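Local structure of delta-aminolevulinic acid dehydratase (Toxoplasma gondii ME49, 3OBK) at residues Gly154-Asp159 / Lys237-Asp242. The protein catalyses the condensation of two molecules of 5-aminolevulinic acid to porphobilinogen, an early step of tetrapyrrole biosynthesis, and assembles as an octamer. Sequence-based numbering, arbitrary orientation.
Sequences GKIVND and KTYQMD. With PBG (3-[5-(aminomethyl)-4-(carboxymethyl)-1H-pyrrol-3-yl]propanoic acid), chain L.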
loop_
_atom_site.group_PDB
_atom_site.type_symbol
_atom_site.label_atom_id
_atom_site.label_comp_id
_atom_site.label_asym_id
_atom_site.label_seq_id
_atom_site.Cartn_x
_atom_site.Cartn_y
_atom_site.Cartn_z
ATOM N N GLY A 154 -37.214 -26.198 -6.675
ATOM C CA GLY A 154 -37.133 -24.951 -7.435
ATOM C C GLY A 154 -35.771 -24.263 -7.380
ATOM O O GLY A 154 -35.624 -23.165 -7.898
ATOM N N LYS A 155 -34.779 -24.909 -6.763
ATOM C CA LYS A 155 -33.409 -24.425 -6.771
ATOM C C LYS A 155 -32.778 -24.613 -8.150
ATOM O O LYS A 155 -33.044 -25.596 -8.854
ATOM C CB LYS A 155 -32.540 -25.156 -5.721
ATOM C CG LYS A 155 -32.593 -24.592 -4.275
ATOM C CD LYS A 155 -31.991 -25.576 -3.261
ATOM C CE LYS A 155 -32.365 -25.282 -1.768
ATOM N NZ LYS A 155 -32.008 -26.421 -0.804
ATOM N N ILE A 156 -31.937 -23.651 -8.510
ATOM C CA ILE A 156 -31.056 -23.768 -9.649
ATOM C C ILE A 156 -29.818 -24.531 -9.200
ATOM O O ILE A 156 -28.939 -23.966 -8.581
ATOM C CB ILE A 156 -30.636 -22.378 -10.182
ATOM C CG1 ILE A 156 -31.851 -21.650 -10.814
ATOM C CG2 ILE A 156 -29.513 -22.536 -11.199
ATOM C CD1 ILE A 156 -32.851 -21.019 -9.834
ATOM N N VAL A 157 -29.744 -25.809 -9.532
ATOM C CA VAL A 157 -28.732 -26.697 -8.967
ATOM C C VAL A 157 -27.410 -26.514 -9.658
ATOM O O VAL A 157 -27.324 -26.588 -10.879
ATOM C CB VAL A 157 -29.159 -28.204 -8.995
ATOM C CG1 VAL A 157 -30.481 -28.384 -8.263
ATOM C CG2 VAL A 157 -29.244 -28.745 -10.397
ATOM N N ASN A 158 -26.381 -26.282 -8.850
ATOM C CA ASN A 158 -25.117 -25.794 -9.346
ATOM C C ASN A 158 -24.347 -26.759 -10.222
ATOM O O ASN A 158 -24.034 -26.449 -11.368
ATOM C CB ASN A 158 -24.212 -25.385 -8.205
ATOM C CG ASN A 158 -23.109 -24.476 -8.671
ATOM O OD1 ASN A 158 -23.327 -23.268 -8.809
ATOM N ND2 ASN A 158 -21.926 -25.043 -8.958
ATOM N N ASP A 159 -24.023 -27.908 -9.661
ATOM C CA ASP A 159 -23.046 -28.789 -10.256
ATOM C C ASP A 159 -23.567 -29.500 -11.498
ATOM O O ASP A 159 -22.833 -29.742 -12.453
ATOM C CB ASP A 159 -22.617 -29.823 -9.217
ATOM C CG ASP A 159 -21.940 -29.188 -8.008
ATOM O OD1 ASP A 159 -21.674 -27.960 -8.003
ATOM O OD2 ASP A 159 -21.676 -29.951 -7.061
ATOM N N LYS A 237 -31.731 -14.125 -8.065
ATOM C CA LYS A 237 -30.944 -13.589 -6.973
ATOM C C LYS A 237 -30.158 -14.640 -6.200
ATOM O O LYS A 237 -29.239 -14.292 -5.476
ATOM C CB LYS A 237 -31.834 -12.793 -6.031
ATOM C CG LYS A 237 -32.424 -11.581 -6.680
ATOM C CD LYS A 237 -33.336 -10.842 -5.723
ATOM C CE LYS A 237 -34.079 -9.704 -6.440
ATOM N NZ LYS A 237 -34.875 -9.008 -5.444
ATOM N N THR A 238 -30.508 -15.914 -6.377
ATOM C CA THR A 238 -29.750 -17.016 -5.804
ATOM C C THR A 238 -28.457 -17.333 -6.591
ATOM O O THR A 238 -27.747 -18.283 -6.246
ATOM C CB THR A 238 -30.633 -18.317 -5.710
ATOM O OG1 THR A 238 -31.197 -18.618 -6.998
ATOM C CG2 THR A 238 -31.747 -18.162 -4.678
ATOM N N TYR A 239 -28.164 -16.572 -7.653
ATOM C CA TYR A 239 -26.935 -16.750 -8.402
ATOM C C TYR A 239 -26.291 -15.479 -8.974
ATOM O O TYR A 239 -25.077 -15.318 -8.845
ATOM C CB TYR A 239 -27.065 -17.824 -9.503
ATOM C CG TYR A 239 -28.166 -17.743 -10.545
ATOM C CD1 TYR A 239 -29.413 -18.305 -10.314
ATOM C CD2 TYR A 239 -27.923 -17.228 -11.803
ATOM C CE1 TYR A 239 -30.418 -18.295 -11.283
ATOM C CE2 TYR A 239 -28.930 -17.225 -12.797
ATOM C CZ TYR A 239 -30.177 -17.769 -12.519
ATOM O OH TYR A 239 -31.178 -17.791 -13.481
ATOM N N GLN A 240 -27.059 -14.604 -9.618
ATOM C CA GLN A 240 -26.536 -13.275 -9.910
ATOM C C GLN A 240 -26.344 -12.514 -8.586
ATOM O O GLN A 240 -26.974 -12.817 -7.580
ATOM C CB GLN A 240 -27.422 -12.543 -10.889
ATOM C CG GLN A 240 -27.456 -13.232 -12.285
ATOM C CD GLN A 240 -28.476 -12.624 -13.253
ATOM O OE1 GLN A 240 -29.242 -11.719 -12.908
ATOM N NE2 GLN A 240 -28.498 -13.148 -14.476
ATOM N N MET A 241 -25.441 -11.552 -8.597
ATOM C CA MET A 241 -25.010 -10.841 -7.388
ATOM C C MET A 241 -25.936 -9.711 -6.945
ATOM O O MET A 241 -26.577 -9.037 -7.749
ATOM C CB MET A 241 -23.615 -10.246 -7.622
ATOM C CG MET A 241 -22.520 -11.300 -7.684
ATOM S SD MET A 241 -20.866 -10.674 -8.026
ATOM C CE MET A 241 -20.870 -9.280 -6.908
ATOM N N ASP A 242 -25.974 -9.499 -5.652
ATOM C CA ASP A 242 -26.676 -8.373 -5.066
ATOM C C ASP A 242 -25.976 -7.092 -5.478
ATOM O O ASP A 242 -24.791 -6.930 -5.215
ATOM C CB ASP A 242 -26.603 -8.504 -3.539
ATOM C CG ASP A 242 -27.558 -7.554 -2.801
ATOM O OD1 ASP A 242 -28.066 -6.604 -3.432
ATOM O OD2 ASP A 242 -27.792 -7.784 -1.579
HETATM C CHA PBG L . -27.968 -14.894 -20.121
HETATM C C1A PBG L . -27.668 -13.490 -20.530
HETATM C C2A PBG L . -28.371 -12.350 -20.150
HETATM C C3A PBG L . -27.733 -11.288 -20.764
HETATM C C4A PBG L . -26.624 -11.795 -21.415
HETATM N NA PBG L . -26.621 -13.129 -21.285
HETATM C C5A PBG L . -29.673 -12.254 -19.391
HETATM C C6A PBG L . -29.643 -12.619 -17.971
HETATM O O1A PBG L . -28.668 -13.317 -17.585
HETATM O O2A PBG L . -30.600 -12.313 -17.224
HETATM C C7A PBG L . -28.177 -9.877 -20.714
HETATM C C8A PBG L . -27.541 -8.939 -21.671
HETATM C C9A PBG L . -28.162 -7.618 -21.860
HETATM O O3A PBG L . -27.916 -7.024 -22.906
HETATM O O4A PBG L . -29.115 -7.204 -21.183
HETATM N N1 PBG L . -27.018 -15.576 -19.304
HETATM O O HOH W 1 -31.499 -21.354 -6.446
#
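Ile156 and Thr238 bring the two backbones nearest, their CA atoms 7.9 Å apart, and the lead-in to a helix and a loop with no regular structure meet there through side chains and a water. The apolar part of the contact rests on Ile156. Its CG1, set anti to the carbonyl carbon (chi1 -68°), lies 3.7 Å from CE1 of Tyr239, and the methyl CD1 follows at 3.9 Å from the same CE1. The two side chains cross at about a right angle, the isoleucine meeting the tyrosine ring at CE1. CD1 of Ile156 also passes 4.1 Å from OG1 of Thr238, beside the hydroxyl that holds the water. That water accepts the backbone N-H of Ile156 at 3.1 Å from N and is hydrogen-bonded to Thr238 OG1 at 2.8 Å, tying main chain to hydroxyl beside the apolar patch. A chi1 of 54° places OG1 between the backbone N and the carbonyl carbon of Thr238, where it can meet that water. Beyond the isoleucine, the phenol OH of Tyr239 is hydrogen-bonded to ND1 of His145 and the backbone N of Asp146, which fixes the far end of the ring; Asp146 in turn binds porphobilinogen through OD2. The next residue, Gln240, extends its chain to put NE2 3.1 Å from O1A of the product, so the loop that packs on Ile156 also lines the pocket. Arg24 of a neighbouring subunit bridges the two segments, bonding to the carbonyl oxygens of both Ile156 and Thr238. Within the TIM-barrel fold, the contact joins the N-terminal approach to helix 158-175, with Val157 as N-cap, to the loop between helices 220-226 and 247-258.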